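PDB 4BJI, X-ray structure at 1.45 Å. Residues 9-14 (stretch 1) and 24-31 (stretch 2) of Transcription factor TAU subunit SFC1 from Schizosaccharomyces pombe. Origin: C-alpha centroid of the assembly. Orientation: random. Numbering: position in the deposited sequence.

Stretch 1, residues 9-14: RVWIIT
Stretch 2, residues 24-31: TCRHSKLG

Two irregular segments of one chain meet here, burying 357 Å² summed over both sides. No direct hydrogen bond crosses between them; a water, a pair of aromatic rings and aliphatic packing do the work. The two stretches run in opposite directions, and their closest CA atoms, those of Trp11 and His27, lie 6.1 Å apart. Stretch 1 is extended at Ile13 (phi/psi -90/126), but Trp11 adopts the left-handed values 64/40, and its CA-to-CB bond points toward stretch 2.

Thr24 (-113/-9, chi1 p) makes no contact. Cys25 is extended (-154/168) and directs its side chain (chi1 p) away, so it takes part through its backbone: its O lies 3.6 Å from CD1 of Ile13. That isoleucine, in rotamer m,t, reaches with CD1 to the backbone of Cys25 to His27, 3.8 Å from N of His27. A branched aliphatic side chain suits this place, since it can fill space against backbone without needing a polar partner. Arg26 (-69/161, chi p,t,t) starts sideways and its end leads away, leaving its charged group clear of the apolar contact.

His27 (-56/135) is central. Its N donates to a water at 2.9 Å, and the same water donates to O of Trp11 at 2.9 Å, bridging two backbone groups that do not bond directly. CB of His27 packs 3.4 Å from O of Trp11. With chi1 t and chi2 -65°, the flat imidazole lies obliquely to the six-membered ring of Trp11 (chi1 m, chi2 114°): centroids are 4.8 Å apart and planes meet at 46°. CE3 of Trp11 sits over a face of the imidazole, 3.6 Å from NE2 of His27.

A type I turn runs from His27 to Leu30, through Ser28 (-63/-25, chi1 p) and Lys29 (-73/-18), closed by N of Leu30 donating to O of His27 at 3.0 Å. N of Lys29 donates to ND1 of His27 at 3.0 Å and 162°; histidine suits this place because ND1, unprotonated in that bond, ties the ring to its own turn while the ring meets the indole.

Lys29, in rotamer m,t,t,t, lays its extended aliphatic chain over one face of the indole. Its CD is 3.6 Å from the centroid of the six-membered ring of Trp11 and 27° off the normal, a CH-pi contact; CD approaches CH2 of Trp11 to 3.3 Å.

Leu30 (-70/132, rotamer m,t) leaves sideways, but its apolar branched end comes nearer, packing CG 3.7 Å from the apolar CB of Trp11, with CD2 3.8 Å from O of Val10. Gly31 (-103/-167) lies beyond.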

ATOM      1  N   ARG A   9      -5.915 -23.041   4.844  1.00 63.18           N
ATOM      2  CA  ARG A   9      -6.692 -21.815   4.714  1.00 60.00           C
ATOM      3  C   ARG A   9      -6.376 -20.843   5.837  1.00 41.06           C
ATOM      4  O   ARG A   9      -6.298 -21.228   6.996  1.00 30.76           O
ATOM      5  CB  ARG A   9      -8.184 -22.126   4.758  1.00 69.83           C
ATOM      6  CG  ARG A   9      -8.687 -22.909   3.571  1.00 80.83           C
ATOM      7  CD  ARG A   9     -10.170 -23.206   3.703  1.00 88.52           C
ATOM      8  NE  ARG A   9     -10.675 -23.957   2.557  1.00 93.68           N
ATOM      9  CZ  ARG A   9     -10.587 -25.278   2.425  1.00 95.79           C
ATOM     10  NH1 ARG A   9     -10.008 -26.013   3.370  1.00 95.79           N
ATOM     11  NH2 ARG A   9     -11.076 -25.867   1.343  1.00 97.97           N
ATOM     12  N   VAL A  10      -6.214 -19.571   5.512  1.00 26.74           N
ATOM     13  CA  VAL A  10      -6.001 -18.593   6.565  1.00 20.66           C
ATOM     14  C   VAL A  10      -7.313 -17.875   6.951  1.00 17.87           C
ATOM     15  O   VAL A  10      -7.351 -17.172   7.973  1.00 18.26           O
ATOM     16  CB  VAL A  10      -4.904 -17.559   6.188  1.00 21.88           C
ATOM     17  CG1 VAL A  10      -3.612 -18.278   5.765  1.00 26.49           C
ATOM     18  CG2 VAL A  10      -5.390 -16.620   5.088  1.00 21.98           C
ATOM     19  N   TRP A  11      -8.369 -18.032   6.143  1.00 18.33           N
ATOM     20  CA  TRP A  11      -9.668 -17.432   6.453  1.00 18.18           C
ATOM     21  C   TRP A  11      -9.607 -15.883   6.455  1.00 16.18           C
ATOM     22  O   TRP A  11     -10.199 -15.200   7.283  1.00 15.87           O
ATOM     23  CB  TRP A  11     -10.216 -17.982   7.767  1.00 17.90           C
ATOM     24  CG  TRP A  11     -10.401 -19.474   7.679  1.00 22.28           C
ATOM     25  CD1 TRP A  11      -9.715 -20.421   8.374  1.00 26.85           C
ATOM     26  CD2 TRP A  11     -11.283 -20.172   6.800  1.00 30.33           C
ATOM     27  NE1 TRP A  11     -10.137 -21.674   7.999  1.00 32.55           N
ATOM     28  CE2 TRP A  11     -11.099 -21.545   7.032  1.00 40.04           C
ATOM     29  CE3 TRP A  11     -12.219 -19.765   5.844  1.00 39.30           C
ATOM     30  CZ2 TRP A  11     -11.824 -22.517   6.346  1.00 56.84           C
ATOM     31  CZ3 TRP A  11     -12.938 -20.731   5.168  1.00 56.60           C
ATOM     32  CH2 TRP A  11     -12.736 -22.090   5.419  1.00 60.53           C
ATOM     33  N   ILE A  12      -8.863 -15.336   5.501  1.00 15.87           N
ATOM     34  CA  ILE A  12      -8.872 -13.902   5.242  1.00 14.41           C
ATOM     35  C   ILE A  12     -10.156 -13.544   4.488  1.00 15.30           C
ATOM     36  O   ILE A  12     -10.594 -14.268   3.581  1.00 16.61           O
ATOM     37  CB  ILE A  12      -7.628 -13.491   4.438  1.00 14.12           C
ATOM     38  CG1 ILE A  12      -7.520 -11.967   4.296  1.00 13.89           C
ATOM     39  CG2 ILE A  12      -7.630 -14.164   3.059  1.00 18.52           C
ATOM     40  CD1 ILE A  12      -7.136 -11.276   5.552  1.00 13.32           C
ATOM     41  N   ILE A  13     -10.802 -12.476   4.935  1.00 10.51           N
ATOM     42  CA  ILE A  13     -11.944 -11.903   4.232  1.00 11.63           C
ATOM     43  C   ILE A  13     -11.454 -10.868   3.255  1.00 11.04           C
ATOM     44  O   ILE A  13     -10.672  -9.992   3.640  1.00 10.55           O
ATOM     45  CB  ILE A  13     -12.917 -11.237   5.228  1.00 11.71           C
ATOM     46  CG1 ILE A  13     -13.405 -12.266   6.252  1.00 13.60           C
ATOM     47  CG2 ILE A  13     -14.084 -10.586   4.484  1.00 14.04           C
ATOM     48  CD1 ILE A  13     -14.039 -11.651   7.457  1.00 17.41           C
ATOM     49  N   THR A  14     -11.854 -11.019   1.995  1.00 11.29           N
ATOM     50  CA  THR A  14     -11.463 -10.093   0.948  1.00 11.53           C
ATOM     51  C   THR A  14     -12.604  -9.170   0.570  1.00 12.78           C
ATOM     52  O   THR A  14     -13.776  -9.518   0.686  1.00 14.55           O
ATOM     53  CB  THR A  14     -10.955 -10.803  -0.279  1.00 14.39           C
ATOM     54  OG1 THR A  14     -12.008 -11.625  -0.809  1.00 18.66           O
ATOM     55  CG2 THR A  14      -9.735 -11.633   0.053  1.00 17.22           C
ATOM     56  N   THR A  24     -16.216  -6.129  10.025  1.00 16.07           N
ATOM     57  CA  THR A  24     -16.058  -5.592  11.387  1.00 18.03           C
ATOM     58  C   THR A  24     -15.512  -6.624  12.394  1.00 17.96           C
ATOM     59  O   THR A  24     -15.103  -6.254  13.494  1.00 21.37           O
ATOM     60  CB  THR A  24     -17.372  -5.032  11.942  1.00 23.35           C
ATOM     61  OG1 THR A  24     -18.385  -6.041  11.884  1.00 25.90           O
ATOM     62  CG2 THR A  24     -17.818  -3.840  11.119  1.00 22.06           C
ATOM     63  N   CYS A  25     -15.434  -7.878  11.968  1.00 17.03           N
ATOM     64  CA  CYS A  25     -14.882  -8.940  12.811  1.00 17.51           C
ATOM     65  C   CYS A  25     -14.315 -10.079  11.956  1.00 19.11           C
ATOM     66  O   CYS A  25     -14.568 -10.156  10.738  1.00 18.70           O
ATOM     67  CB  CYS A  25     -15.944  -9.466  13.778  1.00 25.94           C
ATOM     68  SG  CYS A  25     -17.279 -10.297  12.963  1.00 25.72           S
ATOM     69  N   ARG A  26     -13.566 -10.969  12.595  1.00 16.15           N
ATOM     70  CA  ARG A  26     -12.909 -12.061  11.892  1.00 16.03           C
ATOM     71  C   ARG A  26     -13.878 -13.127  11.351  1.00 16.82           C
ATOM     72  O   ARG A  26     -15.028 -13.249  11.796  1.00 21.13           O
ATOM     73  CB  ARG A  26     -11.854 -12.703  12.793  1.00 15.33           C
ATOM     74  CG  ARG A  26     -12.427 -13.654  13.825  1.00 17.36           C
ATOM     75  CD  ARG A  26     -11.423 -13.929  14.905  1.00 22.81           C
ATOM     76  NE  ARG A  26     -11.759 -15.146  15.639  1.00 26.24           N
ATOM     77  CZ  ARG A  26     -11.309 -15.419  16.857  1.00 37.68           C
ATOM     78  NH1 ARG A  26     -10.539 -14.546  17.491  1.00 36.59           N
ATOM     79  NH2 ARG A  26     -11.649 -16.555  17.446  1.00 41.94           N
ATOM     80  N   HIS A  27     -13.387 -13.904  10.404  1.00 16.92           N
ATOM     81  CA  HIS A  27     -14.132 -14.988   9.789  1.00 17.68           C
ATOM     82  C   HIS A  27     -14.630 -15.971  10.873  1.00 21.27           C
ATOM     83  O   HIS A  27     -13.901 -16.310  11.806  1.00 21.21           O
ATOM     84  CB  HIS A  27     -13.244 -15.670   8.755  1.00 18.34           C
ATOM     85  CG  HIS A  27     -13.997 -16.518   7.788  1.00 22.58           C
ATOM     86  ND1 HIS A  27     -14.683 -17.650   8.179  1.00 25.05           N
ATOM     87  CD2 HIS A  27     -14.142 -16.426   6.445  1.00 24.96           C
ATOM     88  CE1 HIS A  27     -15.250 -18.199   7.118  1.00 33.67           C
ATOM     89  NE2 HIS A  27     -14.933 -17.480   6.053  1.00 31.15           N
ATOM     90  N   SER A  28     -15.892 -16.385  10.766  1.00 28.77           N
ATOM     91  CA  SER A  28     -16.515 -17.207  11.804  1.00 30.93           C
ATOM     92  C   SER A  28     -15.824 -18.543  11.944  1.00 32.74           C
ATOM     93  O   SER A  28     -15.907 -19.203  12.990  1.00 33.38           O
ATOM     94  CB  SER A  28     -17.986 -17.455  11.462  1.00 35.16           C
ATOM     95  OG  SER A  28     -18.108 -17.977  10.151  1.00 42.25           O
ATOM     96  N   LYS A  29     -15.186 -18.978  10.868  1.00 31.77           N
ATOM     97  CA  LYS A  29     -14.482 -20.262  10.883  1.00 31.76           C
ATOM     98  C   LYS A  29     -13.175 -20.254  11.685  1.00 30.01           C
ATOM     99  O   LYS A  29     -12.671 -21.315  12.044  1.00 33.38           O
ATOM    100  CB  LYS A  29     -14.248 -20.770   9.451  1.00 34.78           C
ATOM    101  CG  LYS A  29     -15.506 -21.393   8.839  1.00 54.14           C
ATOM    102  CD  LYS A  29     -15.294 -21.923   7.425  1.00 67.27           C
ATOM    103  CE  LYS A  29     -16.588 -22.545   6.879  1.00 73.53           C
ATOM    104  NZ  LYS A  29     -16.467 -23.023   5.470  1.00 75.40           N
ATOM    105  N   LEU A  30     -12.630 -19.066  11.969  1.00 27.10           N
ATOM    106  CA  LEU A  30     -11.425 -18.983  12.787  1.00 25.43           C
ATOM    107  C   LEU A  30     -11.675 -19.350  14.256  1.00 32.88           C
ATOM    108  O   LEU A  30     -12.629 -18.869  14.880  1.00 34.15           O
ATOM    109  CB  LEU A  30     -10.830 -17.581  12.714  1.00 25.22           C
ATOM    110  CG  LEU A  30     -10.044 -17.309  11.445  1.00 23.31           C
ATOM    111  CD1 LEU A  30      -9.733 -15.813  11.406  1.00 23.35           C
ATOM    112  CD2 LEU A  30      -8.755 -18.071  11.391  1.00 25.20           C
ATOM    113  N   GLY A  31     -10.814 -20.214  14.797  1.00 27.68           N
ATOM    114  CA  GLY A  31     -10.834 -20.533  16.216  1.00 28.98           C
ATOM    115  C   GLY A  31      -9.709 -19.813  16.936  1.00 32.87           C
ATOM    116  O   GLY A  31      -9.093 -18.904  16.383  1.00 28.16           O
TER
HETATM  117  O   HOH W   1     -10.811 -13.166   9.190  1.00 13.50           O